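Carbohydrate-binding protein (Flavonifractor plautii, PDB 6N1B) probably removes the acetyl group from terminal N-acetylgalactosamine of the blood group A antigen, and is seen here holding the related B trisaccharide. Local coordinates at residues 200-206 with 222-228; 233-238 with 267-273; 255-261 with 309-314; 285-289 with 333-339. All coordinates share one frame; numbering follows the deposited sequence.

Contact 1 (200-206 with 222-228); sequences DRYDMLS and ANNTGDV. With GLA (alpha-D-galactopyranose), chain B.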
# COMPACT_ATOMS: atom_id res chain seq x y z
N ASP A 200 -19.76 -2.14 -8.64
CA ASP A 200 -19.57 -0.73 -8.21
C ASP A 200 -18.11 -0.39 -8.46
O ASP A 200 -17.23 -1.28 -8.49
CB ASP A 200 -19.99 -0.59 -6.73
CG ASP A 200 -21.52 -0.52 -6.59
OD1 ASP A 200 -22.20 -0.17 -7.57
OD2 ASP A 200 -21.99 -0.93 -5.62
N ARG A 201 -17.85 0.88 -8.57
CA ARG A 201 -16.46 1.30 -8.98
C ARG A 201 -15.47 1.39 -7.83
O ARG A 201 -14.29 1.13 -8.07
CB ARG A 201 -16.50 2.70 -9.59
CG ARG A 201 -17.15 2.68 -10.99
CD ARG A 201 -17.31 4.09 -11.59
NE ARG A 201 -18.39 4.78 -10.82
CZ ARG A 201 -18.65 6.07 -10.92
NH1 ARG A 201 -18.04 6.81 -11.82
NH2 ARG A 201 -19.64 6.56 -10.18
N TYR A 202 -15.89 1.64 -6.56
CA TYR A 202 -15.01 2.11 -5.54
C TYR A 202 -15.23 1.44 -4.22
O TYR A 202 -14.98 1.98 -3.14
CB TYR A 202 -15.05 3.64 -5.41
CG TYR A 202 -14.81 4.35 -6.75
CD1 TYR A 202 -13.63 4.13 -7.51
CD2 TYR A 202 -15.70 5.27 -7.21
CE1 TYR A 202 -13.44 4.75 -8.69
CE2 TYR A 202 -15.50 5.87 -8.44
CZ TYR A 202 -14.41 5.64 -9.21
OH TYR A 202 -14.27 6.22 -10.44
N ASP A 203 -15.62 0.15 -4.25
CA ASP A 203 -15.98 -0.54 -3.01
C ASP A 203 -14.98 -1.54 -2.53
O ASP A 203 -15.27 -2.22 -1.57
CB ASP A 203 -17.38 -1.16 -3.09
CG ASP A 203 -17.56 -2.36 -3.99
OD1 ASP A 203 -16.56 -2.92 -4.52
OD2 ASP A 203 -18.72 -2.84 -4.16
N MET A 204 -13.74 -1.54 -3.11
CA MET A 204 -12.67 -2.44 -2.70
C MET A 204 -11.32 -1.71 -2.72
O MET A 204 -10.35 -2.17 -3.30
CB MET A 204 -12.61 -3.70 -3.68
CG MET A 204 -13.70 -4.38 -3.95
SD MET A 204 -13.48 -5.74 -5.03
CE MET A 204 -13.40 -5.12 -6.69
N LEU A 205 -11.29 -0.46 -2.21
CA LEU A 205 -10.08 0.33 -2.26
C LEU A 205 -9.00 -0.17 -1.33
O LEU A 205 -9.23 -0.67 -0.23
CB LEU A 205 -10.34 1.80 -1.98
CG LEU A 205 -11.41 2.52 -2.86
CD1 LEU A 205 -11.40 3.96 -2.62
CD2 LEU A 205 -11.16 2.22 -4.35
N SER A 206 -7.76 0.06 -1.78
CA SER A 206 -6.59 -0.26 -0.96
C SER A 206 -6.60 -1.71 -0.35
O SER A 206 -6.43 -1.85 0.86
CB SER A 206 -6.40 0.79 0.15
OG SER A 206 -5.22 0.60 0.90
N ALA A 222 -10.25 -4.27 2.64
CA ALA A 222 -10.40 -3.23 1.65
C ALA A 222 -11.41 -2.20 2.16
O ALA A 222 -12.23 -2.51 3.03
CB ALA A 222 -10.83 -3.79 0.28
N ASN A 223 -11.34 -0.97 1.62
CA ASN A 223 -12.28 0.09 2.03
C ASN A 223 -13.41 0.21 1.02
O ASN A 223 -13.21 0.37 -0.19
CB ASN A 223 -11.52 1.41 2.18
CG ASN A 223 -12.36 2.53 2.64
OD1 ASN A 223 -13.37 2.29 3.36
ND2 ASN A 223 -11.97 3.75 2.34
N ASN A 224 -14.64 0.09 1.56
CA ASN A 224 -15.88 0.18 0.74
C ASN A 224 -16.37 1.63 0.70
O ASN A 224 -16.85 2.13 1.77
CB ASN A 224 -16.90 -0.74 1.32
CG ASN A 224 -18.11 -0.89 0.44
OD1 ASN A 224 -18.53 0.14 -0.19
ND2 ASN A 224 -18.68 -2.06 0.34
N THR A 225 -16.14 2.29 -0.44
CA THR A 225 -16.64 3.66 -0.66
C THR A 225 -17.76 3.61 -1.68
O THR A 225 -18.11 4.63 -2.32
CB THR A 225 -15.49 4.60 -0.97
OG1 THR A 225 -15.11 4.58 -2.36
CG2 THR A 225 -14.31 4.37 -0.12
N GLY A 226 -18.38 2.46 -1.81
CA GLY A 226 -19.51 2.28 -2.72
C GLY A 226 -19.16 2.56 -4.17
O GLY A 226 -18.08 2.22 -4.63
N ASP A 227 -20.09 3.25 -4.84
CA ASP A 227 -19.88 3.72 -6.17
C ASP A 227 -19.49 5.23 -6.18
O ASP A 227 -19.60 5.89 -7.23
CB ASP A 227 -21.09 3.50 -7.07
CG ASP A 227 -20.77 3.60 -8.57
OD1 ASP A 227 -19.73 3.00 -8.97
OD2 ASP A 227 -21.62 4.14 -9.30
N VAL A 228 -19.00 5.72 -5.03
CA VAL A 228 -18.78 7.18 -4.90
C VAL A 228 -17.28 7.54 -4.85
O VAL A 228 -16.89 8.47 -5.53
CB VAL A 228 -19.52 7.67 -3.61
CG1 VAL A 228 -19.19 9.16 -3.36
CG2 VAL A 228 -21.03 7.43 -3.71
C1 GLA B . -8.85 8.73 -5.85
C2 GLA B . -8.01 7.41 -5.94
C3 GLA B . -8.54 6.56 -7.11
C4 GLA B . -10.08 6.30 -7.00
C5 GLA B . -10.83 7.64 -6.74
C6 GLA B . -12.23 7.43 -6.30
O2 GLA B . -6.62 7.83 -6.20
O3 GLA B . -7.67 5.18 -7.27
O4 GLA B . -10.23 5.41 -5.96
O5 GLA B . -10.25 8.38 -5.58
O6 GLA B . -12.99 8.70 -6.14
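L205 and N223 form an antiparallel hydrogen-bonded pair, with L205 N giving to N223 O (2.9 Å) and N223 N giving to L205 O (2.8 Å). Past this bridge 200-206 follows the turn at 225-227. Y202 N donates to G226 O, while Y202 O is gripped from one face of its plane by both T225 N (3.0 Å) and T225 OG1 (2.7 Å), a second grip that the threonine hydroxyl makes possible. N224 OD1 accepts from G226 N in an Asx turn, and the positive phi of G226 suits glycine.

D227 OD1 takes two donors of one residue, R201 N on its anti side and R201 NE (2.9 Å) from above the carboxylate plane. A bend at chi3 (-71°) brings the guanidinium back to D227; the NE bond, straight at 170°, makes a salt bridge. R201 NH1 also reaches D141 O.

The phenol ring of Y202 is sandwiched, with R201 CB over one face and galactose C6 over the other, 3.8 Å from Y202 CD1. L205 CD2 lies 3.7 Å from galactose O4, adding an apolar wall. The salt bridge holds R201 against the ring and D141 holds the Y202 hydroxyl, which probably gives the sugar a firm, flat surface.

Contact 2 (233-238 with 267-273); sequences GQANFV and QLAPWHQ. With CA (calcium ion), chain C; GLA (alpha-D-galactopyranose), chain B.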
# COMPACT_ATOMS: atom_id res chain seq x y z
N GLY A 233 -16.57 9.81 2.09
CA GLY A 233 -16.34 10.30 3.43
C GLY A 233 -16.65 9.41 4.57
O GLY A 233 -16.23 8.24 4.64
N GLN A 234 -17.44 9.94 5.56
CA GLN A 234 -17.76 9.25 6.81
C GLN A 234 -18.68 8.03 6.57
O GLN A 234 -18.89 7.29 7.50
CB GLN A 234 -18.36 10.25 7.81
CG GLN A 234 -17.36 11.27 8.34
CD GLN A 234 -16.19 10.64 9.06
OE1 GLN A 234 -16.34 9.71 9.85
NE2 GLN A 234 -14.96 11.23 8.75
N ALA A 235 -19.19 7.81 5.34
CA ALA A 235 -19.91 6.62 4.98
C ALA A 235 -19.02 5.43 4.65
O ALA A 235 -19.51 4.31 4.45
CB ALA A 235 -20.88 6.86 3.85
N ASN A 236 -17.69 5.66 4.58
CA ASN A 236 -16.75 4.60 4.26
C ASN A 236 -16.71 3.56 5.39
O ASN A 236 -16.81 3.89 6.56
CB ASN A 236 -15.34 5.13 4.07
CG ASN A 236 -15.21 6.09 2.90
OD1 ASN A 236 -16.06 6.15 2.03
ND2 ASN A 236 -14.00 6.71 2.79
N PHE A 237 -16.42 2.29 5.00
CA PHE A 237 -16.23 1.21 6.01
C PHE A 237 -15.37 0.11 5.37
O PHE A 237 -15.47 -0.17 4.19
CB PHE A 237 -17.58 0.66 6.53
CG PHE A 237 -18.43 0.02 5.48
CD1 PHE A 237 -19.21 0.73 4.70
CD2 PHE A 237 -18.39 -1.35 5.35
CE1 PHE A 237 -19.97 0.18 3.76
CE2 PHE A 237 -19.20 -1.98 4.40
CZ PHE A 237 -20.02 -1.20 3.61
N VAL A 238 -14.57 -0.53 6.23
CA VAL A 238 -13.68 -1.61 5.79
C VAL A 238 -14.37 -2.97 5.90
O VAL A 238 -15.11 -3.28 6.86
CB VAL A 238 -12.37 -1.55 6.60
CG1 VAL A 238 -11.52 -2.79 6.47
CG2 VAL A 238 -11.52 -0.34 6.21
N GLN A 267 -15.19 11.07 15.27
CA GLN A 267 -14.93 9.77 14.66
C GLN A 267 -14.09 9.89 13.41
O GLN A 267 -14.28 10.75 12.60
CB GLN A 267 -16.32 9.19 14.34
CG GLN A 267 -16.23 7.77 13.68
CD GLN A 267 -15.68 6.70 14.54
OE1 GLN A 267 -16.10 6.55 15.73
NE2 GLN A 267 -14.72 5.90 14.00
N LEU A 268 -13.18 8.93 13.29
CA LEU A 268 -12.34 8.83 12.08
C LEU A 268 -12.91 7.82 11.12
O LEU A 268 -13.46 6.78 11.53
CB LEU A 268 -10.89 8.44 12.52
CG LEU A 268 -10.17 9.54 13.34
CD1 LEU A 268 -9.11 8.91 14.16
CD2 LEU A 268 -9.64 10.53 12.36
N ALA A 269 -12.72 8.06 9.83
CA ALA A 269 -13.17 7.19 8.77
C ALA A 269 -11.99 6.74 7.92
O ALA A 269 -11.02 7.50 7.74
CB ALA A 269 -14.18 7.91 7.87
N PRO A 270 -12.07 5.53 7.36
CA PRO A 270 -10.96 5.00 6.60
C PRO A 270 -10.93 5.59 5.19
O PRO A 270 -11.92 5.81 4.54
CB PRO A 270 -11.24 3.50 6.52
CG PRO A 270 -12.79 3.44 6.59
CD PRO A 270 -13.13 4.57 7.54
N TRP A 271 -9.67 5.71 4.67
CA TRP A 271 -9.44 5.86 3.24
C TRP A 271 -8.66 4.72 2.65
O TRP A 271 -9.13 3.98 1.76
CB TRP A 271 -8.77 7.24 2.84
CG TRP A 271 -8.55 7.36 1.35
CD1 TRP A 271 -7.32 7.48 0.71
CD2 TRP A 271 -9.54 7.26 0.31
NE1 TRP A 271 -7.51 7.53 -0.62
CE2 TRP A 271 -8.86 7.43 -0.92
CE3 TRP A 271 -10.96 7.19 0.30
CZ2 TRP A 271 -9.47 7.41 -2.13
CZ3 TRP A 271 -11.57 7.19 -0.94
CH2 TRP A 271 -10.87 7.28 -2.15
N HIS A 272 -7.42 4.51 3.11
CA HIS A 272 -6.51 3.50 2.58
C HIS A 272 -5.81 2.88 3.79
O HIS A 272 -5.73 3.48 4.87
CB HIS A 272 -5.51 4.08 1.57
CG HIS A 272 -5.95 4.26 0.20
ND1 HIS A 272 -7.26 4.28 -0.22
CD2 HIS A 272 -5.20 4.44 -0.93
CE1 HIS A 272 -7.29 4.43 -1.55
NE2 HIS A 272 -6.06 4.52 -2.02
N GLN A 273 -5.25 1.66 3.64
CA GLN A 273 -4.69 0.95 4.80
C GLN A 273 -3.72 -0.16 4.38
O GLN A 273 -3.80 -0.65 3.26
CB GLN A 273 -5.79 0.34 5.67
CG GLN A 273 -6.72 -0.64 4.91
CD GLN A 273 -7.81 0.02 4.07
OE1 GLN A 273 -8.42 1.04 4.50
NE2 GLN A 273 -8.08 -0.56 2.86
CA CA C . -5.64 4.69 -4.06
C1 GLA B . -8.85 8.73 -5.85
C2 GLA B . -8.01 7.41 -5.94
C3 GLA B . -8.54 6.56 -7.11
C4 GLA B . -10.08 6.30 -7.00
C5 GLA B . -10.83 7.64 -6.74
C6 GLA B . -12.23 7.43 -6.30
O2 GLA B . -6.62 7.83 -6.20
O3 GLA B . -7.67 5.18 -7.27
O4 GLA B . -10.23 5.41 -5.96
O5 GLA B . -10.25 8.38 -5.58
O6 GLA B . -12.99 8.70 -6.14
O HOH W 1 -5.94 6.65 -4.32
O HOH W 2 -3.52 4.92 -3.76
O HOH W 3 -5.36 5.29 -6.10
O HOH W 4 -7.70 4.25 -4.45
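G233 O lies 3.8 Å from the A269 methyl and also accepts from N236 N, closing the short turn that carries the next residues. Q234 bends at chi2 (-60°), which folds its amide back over A269, with OE1 3.4 Å from A269 CB; the small methyl lets the amide settle against it. The polar end is held beyond, since Q234 NE2 donates to the carbonyls of F291 and G293.

N236 points into the contact, and its short amide spans the distance to 267-273: ND2 donates to P270 O at 2.9 Å, nearly along the C=O axis. Proline has no N-H to offer here, but its carbonyl is still a good acceptor. The same ND2 lies near the plane of the W271 indole, at its edge. W271 and H272 both face Q289, a classic beta bulge in strand 269-278. This is the first strand of a four-stranded antiparallel sheet, arranged as in a beta-propeller blade. The bulge brings two neighbouring side chains to the ligand site: W271 CH2 comes 3.7 Å from galactose O5, and H272 NE2 binds calcium at 2.1 Å, alongside D120 and four waters. H272 ND1 donates to W271 O at 2.7 Å, which fixes the imidazole's rotation and leaves NE2 for the metal.

V238, on the strand that follows, sets CG2 3.9 Å from P270 CB, branched methyl against rigid ring. The side chains of V238 and Q273 slide past each other in opposite directions, CG2 near Q273 OE1, while Q273 NE2 donates to S206 O.

Contact 3 (255-261 with 309-314); sequences VNGFLGL and GVNWEQ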
# COMPACT_ATOMS: atom_id res chain seq x y z
N VAL A 255 -15.52 -5.43 9.23
CA VAL A 255 -14.72 -5.41 10.47
C VAL A 255 -15.43 -4.51 11.46
O VAL A 255 -16.28 -3.67 11.07
CB VAL A 255 -13.30 -4.95 10.27
CG1 VAL A 255 -12.54 -5.85 9.28
CG2 VAL A 255 -13.19 -3.48 9.84
N ASN A 256 -15.08 -4.68 12.71
CA ASN A 256 -15.65 -3.89 13.81
C ASN A 256 -14.61 -3.05 14.49
O ASN A 256 -13.45 -3.50 14.62
CB ASN A 256 -16.28 -4.81 14.89
CG ASN A 256 -17.36 -5.68 14.28
OD1 ASN A 256 -17.32 -6.98 14.44
ND2 ASN A 256 -18.31 -5.10 13.61
N GLY A 257 -14.95 -1.85 14.89
CA GLY A 257 -14.05 -1.06 15.72
C GLY A 257 -12.82 -0.56 14.96
O GLY A 257 -11.85 -0.22 15.69
N PHE A 258 -12.82 -0.50 13.65
CA PHE A 258 -11.58 -0.23 12.90
C PHE A 258 -10.91 1.01 13.34
O PHE A 258 -9.65 0.98 13.60
CB PHE A 258 -11.92 -0.24 11.41
CG PHE A 258 -10.71 -0.19 10.52
CD1 PHE A 258 -9.82 -1.25 10.51
CD2 PHE A 258 -10.43 0.94 9.75
CE1 PHE A 258 -8.69 -1.25 9.69
CE2 PHE A 258 -9.30 0.94 8.94
CZ PHE A 258 -8.46 -0.11 8.89
N LEU A 259 -11.63 2.11 13.46
CA LEU A 259 -11.09 3.37 13.90
C LEU A 259 -11.96 3.97 15.01
O LEU A 259 -13.15 3.61 15.10
CB LEU A 259 -10.98 4.39 12.79
CG LEU A 259 -9.95 4.02 11.71
CD1 LEU A 259 -10.29 4.78 10.38
CD2 LEU A 259 -8.52 4.36 12.16
N GLY A 260 -11.41 4.84 15.79
CA GLY A 260 -12.06 5.45 16.91
C GLY A 260 -12.12 6.97 16.80
O GLY A 260 -12.26 7.52 15.71
N LEU A 261 -12.06 7.57 18.00
CA LEU A 261 -12.13 9.02 18.09
C LEU A 261 -10.73 9.65 18.04
O LEU A 261 -9.78 9.08 18.58
CB LEU A 261 -12.84 9.39 19.36
CG LEU A 261 -14.26 8.74 19.61
CD1 LEU A 261 -14.93 9.35 20.84
CD2 LEU A 261 -15.15 8.78 18.41
N GLY A 309 -8.14 -9.96 13.48
CA GLY A 309 -8.36 -9.41 12.17
C GLY A 309 -9.72 -8.81 11.92
O GLY A 309 -9.95 -8.15 10.91
N VAL A 310 -10.66 -9.18 12.82
CA VAL A 310 -12.07 -8.81 12.73
C VAL A 310 -12.47 -7.64 13.57
O VAL A 310 -13.17 -6.71 13.09
CB VAL A 310 -12.99 -10.05 13.04
CG1 VAL A 310 -14.45 -9.73 12.69
CG2 VAL A 310 -12.56 -11.31 12.36
N ASN A 311 -12.05 -7.71 14.84
CA ASN A 311 -12.42 -6.75 15.88
C ASN A 311 -11.24 -5.94 16.29
O ASN A 311 -10.23 -6.54 16.74
CB ASN A 311 -13.00 -7.57 17.05
CG ASN A 311 -14.20 -8.37 16.61
OD1 ASN A 311 -15.24 -7.80 16.33
ND2 ASN A 311 -14.03 -9.70 16.51
N TRP A 312 -11.31 -4.65 16.06
CA TRP A 312 -10.17 -3.76 16.20
C TRP A 312 -10.34 -2.74 17.30
O TRP A 312 -11.47 -2.53 17.77
CB TRP A 312 -9.98 -3.00 14.87
CG TRP A 312 -9.65 -3.87 13.69
CD1 TRP A 312 -10.51 -4.66 12.99
CD2 TRP A 312 -8.36 -4.13 13.12
NE1 TRP A 312 -9.87 -5.38 12.01
CE2 TRP A 312 -8.54 -5.06 12.12
CE3 TRP A 312 -7.07 -3.67 13.41
CZ2 TRP A 312 -7.43 -5.59 11.37
CZ3 TRP A 312 -6.02 -4.19 12.72
CH2 TRP A 312 -6.17 -5.13 11.69
N GLU A 313 -9.23 -2.12 17.66
CA GLU A 313 -9.28 -0.94 18.55
C GLU A 313 -8.14 -0.02 18.17
O GLU A 313 -6.98 -0.40 18.19
CB GLU A 313 -9.21 -1.36 20.02
CG GLU A 313 -9.41 -0.17 21.00
CD GLU A 313 -9.40 -0.65 22.44
OE1 GLU A 313 -10.40 -0.73 22.97
OE2 GLU A 313 -8.40 -0.85 23.09
N GLN A 314 -8.48 1.23 17.95
CA GLN A 314 -7.49 2.26 17.69
C GLN A 314 -6.63 2.44 18.88
O GLN A 314 -7.06 2.40 20.01
CB GLN A 314 -8.21 3.53 17.34
CG GLN A 314 -7.23 4.72 17.00
CD GLN A 314 -8.08 5.93 16.58
OE1 GLN A 314 -8.82 5.86 15.61
NE2 GLN A 314 -7.90 7.03 17.30
O HOH W 5 -11.25 1.82 17.38
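Backbone bonds join N256 to both neighbours of N311: N256 N gives to V310 O at 2.8 Å, almost straight at 172°, and W312 N gives to N256 O, also at 2.8 Å. Beyond this single bridge the chains part, and a water fills in, donating to G257 O (2.7 Å) and accepting from Q314 N (2.9 Å). G257 has a positive phi and passes tightly by W312 O, a place suited to glycine.

One side chain replaces further backbone pairing. Q314 runs out extended, CG anti to the backbone N (chi1 -179°), and its OE1 accepts from G260 N at 2.8 Å, met from above the amide plane. Its NE2 bonds G316 O and, weakly, L261 O.

Apolar contact centres on W312. F258 presents its edge to the indole face, a T-shaped stack with planes 75° apart and CD1 4.1 Å from W312 CG. V255 CB lies 3.9 Å from W312 CD1, a beta-branched residue filling the flank of the broad ring.

The contact joins the outer margins of two neighbouring sheets. F258 and W312 rest on C286 of strand 283-291, V310 packs on M240 and Y242 of strand 237-243, and V255 pairs through its backbone with V238.

Contact 4 (285-289 with 333-339); sequences VCISQ and QIYRSSF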
# COMPACT_ATOMS: atom_id res chain seq x y z
N VAL A 285 -1.73 -5.65 13.18
CA VAL A 285 -1.48 -4.23 13.30
C VAL A 285 -1.77 -3.59 11.98
O VAL A 285 -1.41 -4.09 10.95
CB VAL A 285 -0.03 -3.97 13.79
CG1 VAL A 285 0.21 -2.47 13.92
CG2 VAL A 285 0.25 -4.70 15.11
N CYS A 286 -2.46 -2.42 12.04
CA CYS A 286 -2.83 -1.71 10.80
C CYS A 286 -2.48 -0.21 10.94
O CYS A 286 -2.73 0.41 11.96
CB CYS A 286 -4.35 -1.89 10.58
SG CYS A 286 -4.98 -0.88 9.19
N ILE A 287 -1.88 0.26 9.84
CA ILE A 287 -1.72 1.70 9.67
C ILE A 287 -2.78 2.13 8.68
O ILE A 287 -2.80 1.72 7.52
CB ILE A 287 -0.26 2.02 9.15
CG1 ILE A 287 0.72 1.74 10.22
CG2 ILE A 287 -0.22 3.47 8.75
CD1 ILE A 287 2.16 2.10 9.87
N SER A 288 -3.66 3.00 9.18
CA SER A 288 -4.81 3.52 8.42
C SER A 288 -4.59 5.00 8.04
O SER A 288 -4.39 5.83 8.94
CB SER A 288 -6.08 3.40 9.30
OG SER A 288 -7.15 4.09 8.72
N GLN A 289 -4.64 5.28 6.76
CA GLN A 289 -4.76 6.66 6.29
C GLN A 289 -6.24 7.00 6.41
O GLN A 289 -7.09 6.35 5.77
CB GLN A 289 -4.32 6.75 4.82
CG GLN A 289 -4.53 8.13 4.25
CD GLN A 289 -4.51 8.19 2.74
OE1 GLN A 289 -4.26 7.17 2.07
NE2 GLN A 289 -4.87 9.39 2.18
N GLN A 333 -1.15 16.08 2.78
CA GLN A 333 -1.76 14.93 3.45
C GLN A 333 -0.74 13.82 3.55
O GLN A 333 0.16 13.77 2.66
CB GLN A 333 -3.02 14.46 2.71
CG GLN A 333 -2.79 13.65 1.49
CD GLN A 333 -3.99 13.52 0.60
OE1 GLN A 333 -5.16 13.09 1.13
NE2 GLN A 333 -3.87 13.76 -0.63
N ILE A 334 -0.92 12.94 4.55
CA ILE A 334 -0.24 11.68 4.50
C ILE A 334 -1.09 10.70 3.77
O ILE A 334 -2.33 10.61 4.03
CB ILE A 334 0.16 11.16 5.88
CG1 ILE A 334 0.90 12.23 6.71
CG2 ILE A 334 0.92 9.91 5.78
CD1 ILE A 334 2.15 12.73 6.09
N TYR A 335 -0.50 10.01 2.80
CA TYR A 335 -1.21 9.07 1.95
C TYR A 335 -0.87 7.62 2.39
O TYR A 335 -0.28 7.40 3.43
CB TYR A 335 -0.91 9.36 0.44
CG TYR A 335 -2.09 9.14 -0.47
CD1 TYR A 335 -3.10 10.15 -0.47
CD2 TYR A 335 -2.31 8.04 -1.27
CE1 TYR A 335 -4.26 9.98 -1.25
CE2 TYR A 335 -3.44 7.83 -2.01
CZ TYR A 335 -4.44 8.86 -1.98
OH TYR A 335 -5.63 8.64 -2.70
N ARG A 336 -1.32 6.65 1.59
CA ARG A 336 -1.21 5.28 2.03
C ARG A 336 0.18 4.86 2.33
O ARG A 336 1.11 5.20 1.57
CB ARG A 336 -1.86 4.39 0.95
CG ARG A 336 -2.11 2.94 1.44
CD ARG A 336 -0.97 1.92 1.26
NE ARG A 336 -1.55 0.59 1.47
CZ ARG A 336 -0.87 -0.56 1.38
NH1 ARG A 336 0.43 -0.57 1.17
NH2 ARG A 336 -1.50 -1.69 1.63
N SER A 337 0.37 4.16 3.42
CA SER A 337 1.69 3.83 3.94
C SER A 337 1.81 2.34 4.17
O SER A 337 0.79 1.65 4.41
CB SER A 337 1.92 4.64 5.18
OG SER A 337 1.84 6.06 4.87
N SER A 338 3.00 1.78 4.10
CA SER A 338 3.30 0.38 4.35
C SER A 338 4.28 0.27 5.48
O SER A 338 5.10 1.13 5.65
CB SER A 338 3.81 -0.22 3.05
OG SER A 338 4.13 -1.58 3.18
N PHE A 339 4.23 -0.81 6.23
CA PHE A 339 5.16 -0.92 7.36
C PHE A 339 5.65 -2.33 7.55
O PHE A 339 5.02 -3.33 7.10
CB PHE A 339 4.54 -0.40 8.65
CG PHE A 339 3.51 -1.27 9.25
CD1 PHE A 339 2.20 -1.36 8.70
CD2 PHE A 339 3.77 -1.98 10.32
CE1 PHE A 339 1.27 -2.17 9.32
CE2 PHE A 339 2.85 -2.85 10.96
CZ PHE A 339 1.60 -2.89 10.44
O HOH W 6 -1.68 2.82 5.05
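V285, I287 and Q289 face strand 333-339 across a nearly antiparallel crossing, the axes 6.5 Å apart at closest and their directions 162° from one another. The strands belong to different four-stranded antiparallel sheets, which are consistent with successive blades of a beta-propeller, and the contact is a buried face between blades. Where I287 and S337 stand too far apart for their backbones to pair directly, a water bridges them, donating to I287 O and accepting from S337 N, each at 2.9 Å.

F339 carries the apolar end. Its CG sits between the backbone N and the carbonyl carbon (chi1 73°), which swings the ring across to the opposite strand. I287 CD1 meets F339 CD1 at 3.7 Å, and V285 CG1 meets F339 CZ at 3.8 Å. The edge of the ring points at V285 O, with F339 CZ 3.3 Å away. Branched aliphatics suit this place because they fill the space around a flat ring.

Q289 carries the polar end. Extended over the other strand, its amide tilts 57° to the Y335 ring: Q289 OE1 lies above the centre of one face, and Q289 NE2 approaches Y335 CD1 at 3.3 Å. Q289 NE2 is held by S299 OG. Y335, which lines the glycan pocket, bonds W271 through its hydroxyl. R336 turns its end away to D56 and D122, both ligands of a calcium ion, so arginine fits a position beside two carboxylates. S337 secures its own strand through OG, which donates to Y335 O at 2.9 Å.

In the fold
Contacts 1, 2 and 4 gather round the glycan pocket and the calcium beside it; contact 3 lies farther out. Contacts 1 and 2 both touch the galactose; their centres are about 11 Å apart, and N223 ND2 probably hydrogen-bonds W271 O (2.9 Å), tying strand 217-224 to the tryptophan beside the sugar. Contact 4 adjoins the tryptophan's strand through its sheet neighbour 283-291: H272 O probably accepts from Q289 N (2.8 Å), which probably helps place the calcium-binding histidine. Contact 3 meets contact 2 through L268 N and G260 O (3.0 Å), and meets contact 4 where F258 CZ lies 3.6 Å from C286 SG. Contacts 1 and 3 do not touch, their nearest atoms being about 7 Å apart.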